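Side-chain contacts in pectate lyase (Pectobacterium carotovorum, PDB 4U49), which probably depolymerises polygalacturonate and methylated pectins by calcium-dependent eliminative cleavage within the chain: residues 33-38 / 86-91; 37-42 / 47-52. All blocks are in the same frame, centred on the assembly; numbering follows the deposited sequence.

Interactions 1 and 2 both start from strand 34-41 and share Leu37, both of whose methyls touch Tyr88, CD1 over the ring and CD2 beside it, while CD2 alone also meets Val90 and, in interaction 2, Val51. Their centres are about 10 Å apart. The partner strands, 87-94 and 46-54, are antiparallel neighbours in the facing sheet, with probable hydrogen bonds from Tyr52 N to Trp89 O (2.8 Å) and from Asp50 N to Asp91 O (2.7 Å). The two contacts are therefore adjoining parts of one sandwich core. Both lie in the N-terminal part of the chain, away from the calcium site that includes Asp194 and Asn216, where no calcium is bound in this model.

Interaction 1: residues 33-38 / 86-91; sequences NATYLS and YWYWVD
The hydroxyl of Tyr88 is gripped by two groups: a water that donates to OH at 2.8 Å, and Asp77 OD1 on strand 74-77. The same water lies 2.7 Å from Thr35 OG1 and so bridges the two segments, which share no direct hydrogen bond. Thr35 and Tyr88 approach from opposite directions. With OG1 anti to the carbonyl carbon (chi1 -65°), Thr35 turns its hydroxyl to the water and sets CG2 against the ring obliquely, 3.7 Å from Tyr88 CE2. Leu37 crosses the tyrosine at about a right angle. Its CD1 sits over one face, 3.9 Å from the Tyr88 ring centroid and 15° off the normal, a CH-pi contact displaced toward the rim. The other methyl, CD2, lies beside Tyr88 CD1 at 3.8 Å and reaches Val90 CG1 more loosely at 4.3 Å. Leu28 of strand 24-31 also touches Tyr88, whose buried hydroxyl is satisfied by the water and Asp77. Strands 34-38 and 87-91 pass 9.0 Å apart at 36°, a spacing suited to interleaved side chains. Such packing between facing three- and four-stranded antiparallel sheets is characteristic of a beta sandwich, here with the fibronectin type III-like strand order.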
loop_
_atom_site.group_PDB
_atom_site.type_symbol
_atom_site.label_atom_id
_atom_site.label_comp_id
_atom_site.label_asym_id
_atom_site.label_seq_id
_atom_site.Cartn_x
_atom_site.Cartn_y
_atom_site.Cartn_z
ATOM N N ASN A 33 2.259 16.616 8.024
ATOM C CA ASN A 33 1.518 17.116 9.185
ATOM C C ASN A 33 0.709 16.030 9.890
ATOM O O ASN A 33 -0.418 16.263 10.327
ATOM C CB ASN A 33 0.594 18.264 8.776
ATOM C CG ASN A 33 1.321 19.349 8.009
ATOM O OD1 ASN A 33 0.910 19.730 6.913
ATOM N ND2 ASN A 33 2.413 19.846 8.579
ATOM N N ALA A 34 1.304 14.848 10.002
ATOM C CA ALA A 34 0.670 13.717 10.666
ATOM C C ALA A 34 1.731 12.707 11.070
ATOM O O ALA A 34 2.859 12.762 10.584
ATOM C CB ALA A 34 -0.360 13.070 9.754
ATOM N N THR A 35 1.374 11.789 11.962
ATOM C CA THR A 35 2.260 10.674 12.276
ATOM C C THR A 35 1.563 9.360 11.940
ATOM O O THR A 35 0.517 9.034 12.503
ATOM C CB THR A 35 2.699 10.681 13.754
ATOM O OG1 THR A 35 3.504 11.841 14.006
ATOM C CG2 THR A 35 3.516 9.434 14.071
ATOM N N TYR A 36 2.140 8.623 10.997
ATOM C CA TYR A 36 1.563 7.368 10.542
ATOM C C TYR A 36 2.227 6.188 11.222
ATOM O O TYR A 36 3.452 6.078 11.237
ATOM C CB TYR A 36 1.687 7.234 9.025
ATOM C CG TYR A 36 1.018 8.361 8.280
ATOM C CD1 TYR A 36 -0.351 8.347 8.051
ATOM C CD2 TYR A 36 1.752 9.448 7.821
ATOM C CE1 TYR A 36 -0.972 9.378 7.379
ATOM C CE2 TYR A 36 1.138 10.487 7.147
ATOM C CZ TYR A 36 -0.224 10.446 6.929
ATOM O OH TYR A 36 -0.849 11.472 6.258
ATOM N N LEU A 37 1.408 5.316 11.795
ATOM C CA LEU A 37 1.892 4.078 12.388
ATOM C C LEU A 37 1.624 2.935 11.423
ATOM O O LEU A 37 0.584 2.895 10.780
ATOM C CB LEU A 37 1.212 3.805 13.733
ATOM C CG LEU A 37 1.743 4.500 14.989
ATOM C CD1 LEU A 37 1.703 6.016 14.873
ATOM C CD2 LEU A 37 0.952 4.033 16.205
ATOM N N SER A 38 2.571 2.014 11.313
ATOM C CA SER A 38 2.381 0.831 10.490
ATOM C C SER A 38 3.079 -0.340 11.156
ATOM O O SER A 38 4.179 -0.190 11.688
ATOM C CB SER A 38 2.923 1.061 9.074
ATOM O OG SER A 38 2.708 -0.073 8.253
ATOM N N TYR A 86 7.685 11.792 19.984
ATOM C CA TYR A 86 6.825 10.827 20.660
ATOM C C TYR A 86 7.340 9.398 20.556
ATOM O O TYR A 86 8.101 9.057 19.651
ATOM C CB TYR A 86 5.406 10.887 20.092
ATOM C CG TYR A 86 4.608 12.095 20.517
ATOM C CD1 TYR A 86 3.966 12.128 21.745
ATOM C CD2 TYR A 86 4.481 13.195 19.682
ATOM C CE1 TYR A 86 3.227 13.228 22.134
ATOM C CE2 TYR A 86 3.749 14.299 20.061
ATOM C CZ TYR A 86 3.121 14.310 21.286
ATOM O OH TYR A 86 2.390 15.412 21.664
ATOM N N TRP A 87 6.917 8.570 21.501
ATOM C CA TRP A 87 7.089 7.132 21.398
ATOM C C TRP A 87 5.710 6.507 21.218
ATOM O O TRP A 87 4.723 7.012 21.752
ATOM C CB TRP A 87 7.798 6.569 22.631
ATOM C CG TRP A 87 9.223 7.008 22.747
ATOM C CD1 TRP A 87 9.679 8.182 23.276
ATOM C CD2 TRP A 87 10.383 6.279 22.327
ATOM N NE1 TRP A 87 11.051 8.228 23.210
ATOM C CE2 TRP A 87 11.508 7.074 22.629
ATOM C CE3 TRP A 87 10.580 5.037 21.716
ATOM C CZ2 TRP A 87 12.809 6.664 22.351
ATOM C CZ3 TRP A 87 11.876 4.631 21.440
ATOM C CH2 TRP A 87 12.972 5.442 21.758
ATOM N N TYR A 88 5.642 5.422 20.455
ATOM C CA TYR A 88 4.376 4.742 20.206
ATOM C C TYR A 88 4.494 3.244 20.463
ATOM O O TYR A 88 5.574 2.668 20.332
ATOM C CB TYR A 88 3.904 4.969 18.767
ATOM C CG TYR A 88 3.443 6.372 18.445
ATOM C CD1 TYR A 88 2.106 6.727 18.557
ATOM C CD2 TYR A 88 4.343 7.337 18.004
ATOM C CE1 TYR A 88 1.677 8.005 18.251
ATOM C CE2 TYR A 88 3.924 8.617 17.697
ATOM C CZ TYR A 88 2.590 8.945 17.820
ATOM O OH TYR A 88 2.162 10.215 17.515
ATOM N N TRP A 89 3.372 2.630 20.828
ATOM C CA TRP A 89 3.249 1.178 20.938
ATOM C C TRP A 89 1.918 0.727 20.354
ATOM O O TRP A 89 0.934 1.461 20.426
ATOM C CB TRP A 89 3.319 0.710 22.397
ATOM C CG TRP A 89 4.589 0.997 23.113
ATOM C CD1 TRP A 89 5.618 0.128 23.335
ATOM C CD2 TRP A 89 4.961 2.230 23.737
ATOM N NE1 TRP A 89 6.610 0.746 24.052
ATOM C CE2 TRP A 89 6.235 2.039 24.307
ATOM C CE3 TRP A 89 4.346 3.479 23.859
ATOM C CZ2 TRP A 89 6.906 3.051 24.991
ATOM C CZ3 TRP A 89 5.014 4.483 24.538
ATOM C CH2 TRP A 89 6.281 4.264 25.094
ATOM N N VAL A 90 1.877 -0.477 19.790
ATOM C CA VAL A 90 0.595 -1.120 19.513
ATOM C C VAL A 90 0.510 -2.442 20.281
ATOM O O VAL A 90 1.474 -3.210 20.342
ATOM C CB VAL A 90 0.359 -1.365 17.998
ATOM C CG1 VAL A 90 0.310 -0.044 17.245
ATOM C CG2 VAL A 90 1.428 -2.271 17.410
ATOM N N ASP A 91 -0.641 -2.678 20.900
ATOM C CA ASP A 91 -0.901 -3.927 21.603
ATOM C C ASP A 91 -1.916 -4.727 20.809
ATOM O O ASP A 91 -2.928 -4.183 20.377
ATOM C CB ASP A 91 -1.427 -3.673 23.023
ATOM C CG ASP A 91 -0.339 -3.237 23.990
ATOM O OD1 ASP A 91 0.777 -2.905 23.537
ATOM O OD2 ASP A 91 -0.608 -3.217 25.211
HETATM O O HOH W 1 4.051 12.124 16.585
#

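Interaction 2: residues 37-42 / 47-52; sequences LSWSTD and VRQDVY
Strands 37-41 and 47-52 belong to facing sheets, and their backbones stay apart: the closest CA pair, Leu37 CA and Val51 CA, is separated by 9.2 Å. Side chains fill the gap. Leu37 and Val51 reach toward each other tip to tip, CD2 meeting CG1 at 3.7 Å; Val51 extends that methyl by holding CG1 anti to its own backbone N. Further along, Trp39 NE1 donates to Gln49 OE1 at 2.9 Å with an N-H...O angle of 158°. The oxygen arrives at the indole edge, near the ring plane, whereas the donor stands above the carbonyl plane, the ring and amide being turned 72° apart. Trp39 CG sits between its backbone N and carbonyl carbon (chi1 60°), a setting that carries the indole across toward Gln49. The other end of the buried amide, NE2, is hydrogen-bonded to the backbone carbonyl oxygens of Asp72 and Asn69, so three bonds fix its rotation. Asp50 starts off away from strand 37-41 at its CB; Arg48 grips it side-on, NE to OD1 at 3.2 Å and NH2 to OD2 at 3.0 Å, and Lys64 adds a second salt bridge. A classic beta bulge places Val47 and Arg48 opposite Val93. A core tryptophan bridging the sheets in this way fits a fibronectin type III-like sandwich.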
loop_
_atom_site.group_PDB
_atom_site.type_symbol
_atom_site.label_atom_id
_atom_site.label_comp_id
_atom_site.label_asym_id
_atom_site.label_seq_id
_atom_site.Cartn_x
_atom_site.Cartn_y
_atom_site.Cartn_z
ATOM N N LEU A 37 1.408 5.316 11.795
ATOM C CA LEU A 37 1.892 4.078 12.388
ATOM C C LEU A 37 1.624 2.935 11.423
ATOM O O LEU A 37 0.584 2.895 10.780
ATOM C CB LEU A 37 1.212 3.805 13.733
ATOM C CG LEU A 37 1.743 4.500 14.989
ATOM C CD1 LEU A 37 1.703 6.016 14.873
ATOM C CD2 LEU A 37 0.952 4.033 16.205
ATOM N N SER A 38 2.571 2.014 11.313
ATOM C CA SER A 38 2.381 0.831 10.490
ATOM C C SER A 38 3.079 -0.340 11.156
ATOM O O SER A 38 4.179 -0.190 11.688
ATOM C CB SER A 38 2.923 1.061 9.074
ATOM O OG SER A 38 2.708 -0.073 8.253
ATOM N N TRP A 39 2.451 -1.508 11.141
ATOM C CA TRP A 39 3.046 -2.646 11.825
ATOM C C TRP A 39 2.734 -3.981 11.173
ATOM O O TRP A 39 1.788 -4.108 10.401
ATOM C CB TRP A 39 2.604 -2.672 13.296
ATOM C CG TRP A 39 1.117 -2.794 13.526
ATOM C CD1 TRP A 39 0.408 -3.946 13.734
ATOM C CD2 TRP A 39 0.165 -1.720 13.608
ATOM N NE1 TRP A 39 -0.924 -3.655 13.926
ATOM C CE2 TRP A 39 -1.096 -2.303 13.847
ATOM C CE3 TRP A 39 0.262 -0.330 13.484
ATOM C CZ2 TRP A 39 -2.256 -1.533 13.973
ATOM C CZ3 TRP A 39 -0.893 0.429 13.612
ATOM C CH2 TRP A 39 -2.132 -0.175 13.857
ATOM N N SER A 40 3.561 -4.971 11.481
ATOM C CA SER A 40 3.277 -6.346 11.115
ATOM C C SER A 40 3.285 -7.186 12.378
ATOM O O SER A 40 4.080 -6.946 13.287
ATOM C CB SER A 40 4.299 -6.883 10.115
ATOM O OG SER A 40 5.568 -7.024 10.726
ATOM N N THR A 41 2.397 -8.168 12.439
ATOM C CA THR A 41 2.351 -9.063 13.582
ATOM C C THR A 41 2.166 -10.499 13.100
ATOM O O THR A 41 1.571 -10.740 12.048
ATOM C CB THR A 41 1.217 -8.677 14.560
ATOM O OG1 THR A 41 1.326 -9.454 15.761
ATOM C CG2 THR A 41 -0.147 -8.901 13.927
ATOM N N ASP A 42 2.703 -11.449 13.854
ATOM C CA ASP A 42 2.501 -12.855 13.533
ATOM C C ASP A 42 1.684 -13.526 14.625
ATOM O O ASP A 42 1.494 -14.742 14.613
ATOM C CB ASP A 42 3.839 -13.572 13.340
ATOM C CG ASP A 42 4.857 -13.209 14.399
ATOM O OD1 ASP A 42 4.459 -12.973 15.558
ATOM O OD2 ASP A 42 6.060 -13.153 14.070
ATOM N N VAL A 47 -8.210 -10.296 18.001
ATOM C CA VAL A 47 -9.583 -9.809 18.066
ATOM C C VAL A 47 -9.650 -8.301 18.279
ATOM O O VAL A 47 -10.667 -7.675 17.987
ATOM C CB VAL A 47 -10.382 -10.516 19.186
ATOM C CG1 VAL A 47 -10.473 -12.006 18.909
ATOM C CG2 VAL A 47 -9.751 -10.258 20.547
ATOM N N ARG A 48 -8.567 -7.718 18.784
ATOM C CA ARG A 48 -8.518 -6.280 19.025
ATOM C C ARG A 48 -7.078 -5.772 19.028
ATOM O O ARG A 48 -6.148 -6.525 19.311
ATOM C CB ARG A 48 -9.196 -5.935 20.354
ATOM C CG ARG A 48 -9.572 -4.470 20.497
ATOM C CD ARG A 48 -10.178 -4.176 21.861
ATOM N NE ARG A 48 -9.165 -3.904 22.876
ATOM C CZ ARG A 48 -9.000 -4.626 23.981
ATOM N NH1 ARG A 48 -9.786 -5.670 24.216
ATOM N NH2 ARG A 48 -8.055 -4.298 24.852
ATOM N N GLN A 49 -6.903 -4.495 18.704
ATOM C CA GLN A 49 -5.591 -3.861 18.756
ATOM C C GLN A 49 -5.683 -2.491 19.428
ATOM O O GLN A 49 -6.626 -1.737 19.186
ATOM C CB GLN A 49 -5.004 -3.729 17.354
ATOM C CG GLN A 49 -4.859 -5.049 16.625
ATOM C CD GLN A 49 -4.327 -4.880 15.221
ATOM O OE1 GLN A 49 -3.151 -5.126 14.958
ATOM N NE2 GLN A 49 -5.193 -4.459 14.306
ATOM N N ASP A 50 -4.705 -2.172 20.272
ATOM C CA ASP A 50 -4.707 -0.904 21.004
ATOM C C ASP A 50 -3.483 -0.063 20.657
ATOM O O ASP A 50 -2.376 -0.585 20.561
ATOM C CB ASP A 50 -4.745 -1.145 22.515
ATOM C CG ASP A 50 -6.077 -1.690 22.994
ATOM O OD1 ASP A 50 -7.065 -1.630 22.236
ATOM O OD2 ASP A 50 -6.139 -2.164 24.147
ATOM N N VAL A 51 -3.689 1.238 20.485
ATOM C CA VAL A 51 -2.602 2.156 20.157
ATOM C C VAL A 51 -2.236 3.039 21.350
ATOM O O VAL A 51 -3.102 3.692 21.937
ATOM C CB VAL A 51 -2.967 3.058 18.965
ATOM C CG1 VAL A 51 -1.832 4.026 18.661
ATOM C CG2 VAL A 51 -3.306 2.213 17.744
ATOM N N TYR A 52 -0.950 3.065 21.692
ATOM C CA TYR A 52 -0.463 3.862 22.815
ATOM C C TYR A 52 0.541 4.918 22.371
ATOM O O TYR A 52 1.319 4.703 21.444
ATOM C CB TYR A 52 0.172 2.964 23.879
ATOM C CG TYR A 52 -0.826 2.126 24.641
ATOM C CD1 TYR A 52 -1.282 2.521 25.891
ATOM C CD2 TYR A 52 -1.317 0.941 24.106
ATOM C CE1 TYR A 52 -2.200 1.760 26.591
ATOM C CE2 TYR A 52 -2.234 0.173 24.800
ATOM C CZ TYR A 52 -2.670 0.588 26.041
ATOM O OH TYR A 52 -3.584 -0.173 26.735
#